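Local coordinates for protein AgaA (Rhizobium radiobacter, PDB 6HLX) that binds agropinic acid as the periplasmic solute-binding protein of an ABC transporter, probably delivering this opine for import into the bacterium, at residues Ser52-Pro57 / Thr63-Gln68. Sequence-based numbering, arbitrary orientation.
Sequences SYEVSP and TFHLRQ. With ZN (zinc ion), chain R; ACT (acetate ion), chain H.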
ATOM      1  N   SER A  52     -22.439  -2.213  12.350  1.00 21.27           N
ATOM      2  CA  SER A  52     -23.014  -3.068  11.322  1.00 21.29           C
ATOM      3  C   SER A  52     -23.166  -2.266  10.060  1.00 24.18           C
ATOM      4  O   SER A  52     -23.199  -1.032  10.101  1.00 23.43           O
ATOM      5  CB  SER A  52     -24.366  -3.624  11.757  1.00 27.04           C
ATOM      6  OG  SER A  52     -25.395  -2.705  11.435  1.00 35.73           O
ATOM      7  N   TYR A  53     -23.304  -2.962   8.945  1.00 21.83           N
ATOM      8  CA  TYR A  53     -23.522  -2.310   7.669  1.00 21.34           C
ATOM      9  C   TYR A  53     -24.370  -3.163   6.756  1.00 25.45           C
ATOM     10  O   TYR A  53     -24.367  -4.404   6.850  1.00 23.83           O
ATOM     11  CB  TYR A  53     -22.214  -1.857   7.012  1.00 21.37           C
ATOM     12  CG  TYR A  53     -21.237  -2.977   6.746  1.00 24.31           C
ATOM     13  CD1 TYR A  53     -21.289  -3.706   5.561  1.00 26.57           C
ATOM     14  CD2 TYR A  53     -20.235  -3.287   7.662  1.00 24.86           C
ATOM     15  CE1 TYR A  53     -20.399  -4.746   5.316  1.00 26.65           C
ATOM     16  CE2 TYR A  53     -19.336  -4.329   7.424  1.00 25.54           C
ATOM     17  CZ  TYR A  53     -19.425  -5.055   6.249  1.00 31.93           C
ATOM     18  OH  TYR A  53     -18.552  -6.077   5.986  1.00 33.54           O
ATOM     19  N   GLU A  54     -25.117  -2.491   5.901  1.00 23.15           N
ATOM     20  CA  GLU A  54     -26.028  -3.138   4.965  1.00 21.78           C
ATOM     21  C   GLU A  54     -25.656  -2.718   3.554  1.00 25.31           C
ATOM     22  O   GLU A  54     -25.453  -1.530   3.306  1.00 24.99           O
ATOM     23  CB  GLU A  54     -27.478  -2.742   5.276  1.00 23.26           C
ATOM     24  CG  GLU A  54     -27.950  -3.198   6.661  1.00 24.26           C
ATOM     25  CD  GLU A  54     -28.811  -2.202   7.421  1.00 32.49           C
ATOM     26  OE1 GLU A  54     -29.084  -2.469   8.607  1.00 26.95           O
ATOM     27  OE2 GLU A  54     -29.222  -1.166   6.847  1.00 26.82           O
ATOM     28  N   VAL A  55     -25.537  -3.689   2.646  1.00 21.53           N
ATOM     29  CA  VAL A  55     -25.183  -3.438   1.247  1.00 20.55           C
ATOM     30  C   VAL A  55     -26.348  -3.911   0.389  1.00 24.12           C
ATOM     31  O   VAL A  55     -26.782  -5.059   0.537  1.00 23.26           O
ATOM     32  CB  VAL A  55     -23.862  -4.150   0.845  1.00 22.83           C
ATOM     33  CG1 VAL A  55     -23.508  -3.897  -0.628  1.00 21.70           C
ATOM     34  CG2 VAL A  55     -22.703  -3.738   1.766  1.00 22.12           C
ATOM     35  N   SER A  56     -26.849  -3.033  -0.498  1.00 20.88           N
ATOM     36  CA  SER A  56     -27.962  -3.388  -1.372  1.00 20.88           C
ATOM     37  C   SER A  56     -27.571  -4.554  -2.314  1.00 23.70           C
ATOM     38  O   SER A  56     -26.378  -4.792  -2.517  1.00 22.45           O
ATOM     39  CB  SER A  56     -28.441  -2.172  -2.154  1.00 23.91           C
ATOM     40  OG  SER A  56     -27.454  -1.736  -3.072  1.00 24.40           O
ATOM     41  N   PRO A  57     -28.548  -5.322  -2.840  1.00 21.80           N
ATOM     42  CA  PRO A  57     -28.195  -6.493  -3.678  1.00 22.03           C
ATOM     43  C   PRO A  57     -27.509  -6.167  -5.019  1.00 28.69           C
ATOM     44  O   PRO A  57     -26.981  -7.067  -5.650  1.00 30.13           O
ATOM     45  CB  PRO A  57     -29.535  -7.217  -3.863  1.00 24.04           C
ATOM     46  CG  PRO A  57     -30.562  -6.139  -3.690  1.00 27.27           C
ATOM     47  CD  PRO A  57     -30.007  -5.225  -2.633  1.00 23.10           C
ATOM     48  N   THR A  63     -25.617   1.231   3.992  1.00 21.77           N
ATOM     49  CA  THR A  63     -26.038   1.879   5.245  1.00 20.48           C
ATOM     50  C   THR A  63     -25.080   1.448   6.316  1.00 23.61           C
ATOM     51  O   THR A  63     -24.874   0.252   6.491  1.00 23.57           O
ATOM     52  CB  THR A  63     -27.482   1.528   5.641  1.00 25.12           C
ATOM     53  OG1 THR A  63     -28.357   1.951   4.606  1.00 25.22           O
ATOM     54  CG2 THR A  63     -27.912   2.218   6.952  1.00 25.18           C
ATOM     55  N   PHE A  64     -24.548   2.405   7.072  1.00 20.35           N
ATOM     56  CA  PHE A  64     -23.651   2.111   8.195  1.00 19.60           C
ATOM     57  C   PHE A  64     -24.316   2.530   9.472  1.00 23.04           C
ATOM     58  O   PHE A  64     -24.751   3.688   9.588  1.00 22.11           O
ATOM     59  CB  PHE A  64     -22.315   2.853   8.049  1.00 20.20           C
ATOM     60  CG  PHE A  64     -21.585   2.417   6.801  1.00 20.58           C
ATOM     61  CD1 PHE A  64     -20.696   1.348   6.835  1.00 22.64           C
ATOM     62  CD2 PHE A  64     -21.814   3.055   5.584  1.00 21.15           C
ATOM     63  CE1 PHE A  64     -20.068   0.900   5.669  1.00 22.76           C
ATOM     64  CE2 PHE A  64     -21.180   2.612   4.417  1.00 22.51           C
ATOM     65  CZ  PHE A  64     -20.312   1.539   4.471  1.00 21.88           C
ATOM     66  N   HIS A  65     -24.418   1.592  10.423  1.00 19.06           N
ATOM     67  CA  HIS A  65     -24.975   1.873  11.745  1.00 19.09           C
ATOM     68  C   HIS A  65     -23.807   2.042  12.682  1.00 23.98           C
ATOM     69  O   HIS A  65     -23.048   1.099  12.907  1.00 24.10           O
ATOM     70  CB  HIS A  65     -25.928   0.765  12.166  1.00 19.85           C
ATOM     71  CG  HIS A  65     -27.186   0.797  11.368  1.00 21.98           C
ATOM     72  ND1 HIS A  65     -28.124   1.802  11.542  1.00 23.78           N
ATOM     73  CD2 HIS A  65     -27.620  -0.042  10.398  1.00 23.78           C
ATOM     74  CE1 HIS A  65     -29.111   1.519  10.704  1.00 23.46           C
ATOM     75  NE2 HIS A  65     -28.850   0.422  10.003  1.00 24.01           N
ATOM     76  N   LEU A  66     -23.580   3.273  13.138  1.00 21.28           N
ATOM     77  CA  LEU A  66     -22.392   3.589  13.922  1.00 20.78           C
ATOM     78  C   LEU A  66     -22.408   3.044  15.339  1.00 25.05           C
ATOM     79  O   LEU A  66     -23.416   3.115  16.038  1.00 24.00           O
ATOM     80  CB  LEU A  66     -22.096   5.106  13.941  1.00 20.75           C
ATOM     81  CG  LEU A  66     -21.960   5.810  12.589  1.00 24.43           C
ATOM     82  CD1 LEU A  66     -21.606   7.275  12.799  1.00 24.50           C
ATOM     83  CD2 LEU A  66     -20.920   5.108  11.671  1.00 25.69           C
ATOM     84  N   ARG A  67     -21.253   2.524  15.747  1.00 21.91           N
ATOM     85  CA  ARG A  67     -20.987   2.013  17.086  1.00 22.81           C
ATOM     86  C   ARG A  67     -20.916   3.220  18.032  1.00 26.03           C
ATOM     87  O   ARG A  67     -20.592   4.332  17.593  1.00 26.39           O
ATOM     88  CB  ARG A  67     -19.595   1.330  17.036  1.00 23.17           C
ATOM     89  CG  ARG A  67     -19.237   0.502  18.239  1.00 25.86           C
ATOM     90  CD  ARG A  67     -17.861  -0.117  18.060  1.00 25.70           C
ATOM     91  NE  ARG A  67     -17.798  -1.134  17.009  1.00 23.14           N
ATOM     92  CZ  ARG A  67     -18.228  -2.387  17.141  1.00 27.97           C
ATOM     93  NH1 ARG A  67     -18.792  -2.788  18.277  1.00 25.68           N
ATOM     94  NH2 ARG A  67     -18.094  -3.250  16.139  1.00 27.98           N
ATOM     95  N   GLN A  68     -21.193   3.011  19.320  1.00 23.61           N
ATOM     96  CA  GLN A  68     -20.989   4.068  20.310  1.00 24.15           C
ATOM     97  C   GLN A  68     -19.460   4.169  20.479  1.00 25.91           C
ATOM     98  O   GLN A  68     -18.811   3.197  20.863  1.00 24.31           O
ATOM     99  CB  GLN A  68     -21.663   3.718  21.660  1.00 26.39           C
ATOM    100  CG  GLN A  68     -21.298   4.686  22.785  1.00 32.47           C
ATOM    101  CD  GLN A  68     -21.591   6.142  22.496  1.00 51.10           C
ATOM    102  OE1 GLN A  68     -22.671   6.503  22.004  1.00 42.24           O
ATOM    103  NE2 GLN A  68     -20.622   7.016  22.813  1.00 43.69           N
TER
HETATM  104 ZN    ZN R 617     -30.083  -0.467   8.628  1.00 27.34          ZN
HETATM  105  C   ACT H 607     -22.300  -6.842   8.648  1.00 43.23           C
HETATM  106  O   ACT H 607     -22.609  -5.845   9.380  1.00 29.55           O
HETATM  107  OXT ACT H 607     -23.037  -7.394   7.752  1.00 47.30           O
HETATM  108  CH3 ACT H 607     -20.911  -7.468   8.852  1.00 46.46           C
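Glu54 and His65 bridge the two strands of an antiparallel beta hairpin through a zinc ion above one face of the five-stranded sheet, at the protein surface and far from the agropinic acid pocket. The carboxylate is bidentate: Glu54 OE1 lies 2.2 Å and Glu54 OE2 2.1 Å from the zinc, while His65 NE2 adds a third donor atom at 2.0 Å. Carboxylate and imidazole planes stand 65° apart, with Glu54 CD at the edge of the ring and in its plane, so the two groups converge on the ion without stacking. Glu54 OE1 and His65 NE2 approach to 3.2 Å because they share the metal, not through a hydrogen bond. A bend at chi2 (140°) in Glu54 helps turn the carboxylate across the hairpin, where OE2 also rests 3.4 Å from Thr63 CB.

The backbone sets up this geometry. Glu54 and Thr63 form a hydrogen-bonded pair, linked by reciprocal N-H...O bonds (Glu54 N to Thr63 O and Thr63 N to Glu54 O, 2.8 Å each); Ser52 and His65 form the next such pair, where the His65 N to Ser52 O bond has an N-H...O angle of 168° and the return bond, Ser52 N to His65 O, is weak. Glu54 and His65 are thus diagonal neighbours on one face, which also carries Ser52 and Thr63. Between these pairs, Tyr53 and Phe64 point to the other face, where helix 127-131 covers Phe64. On the side of strand 52-55 turned away from 63-66, an acetate, probably from crystallisation, accepts a hydrogen bond from Tyr53 N, and its carboxylate carbon C sits 4.0 Å above the Tyr53 ring plane, over the centre. Across the strands, Tyr53 CB packs against Phe64 CD1 at 3.6 Å.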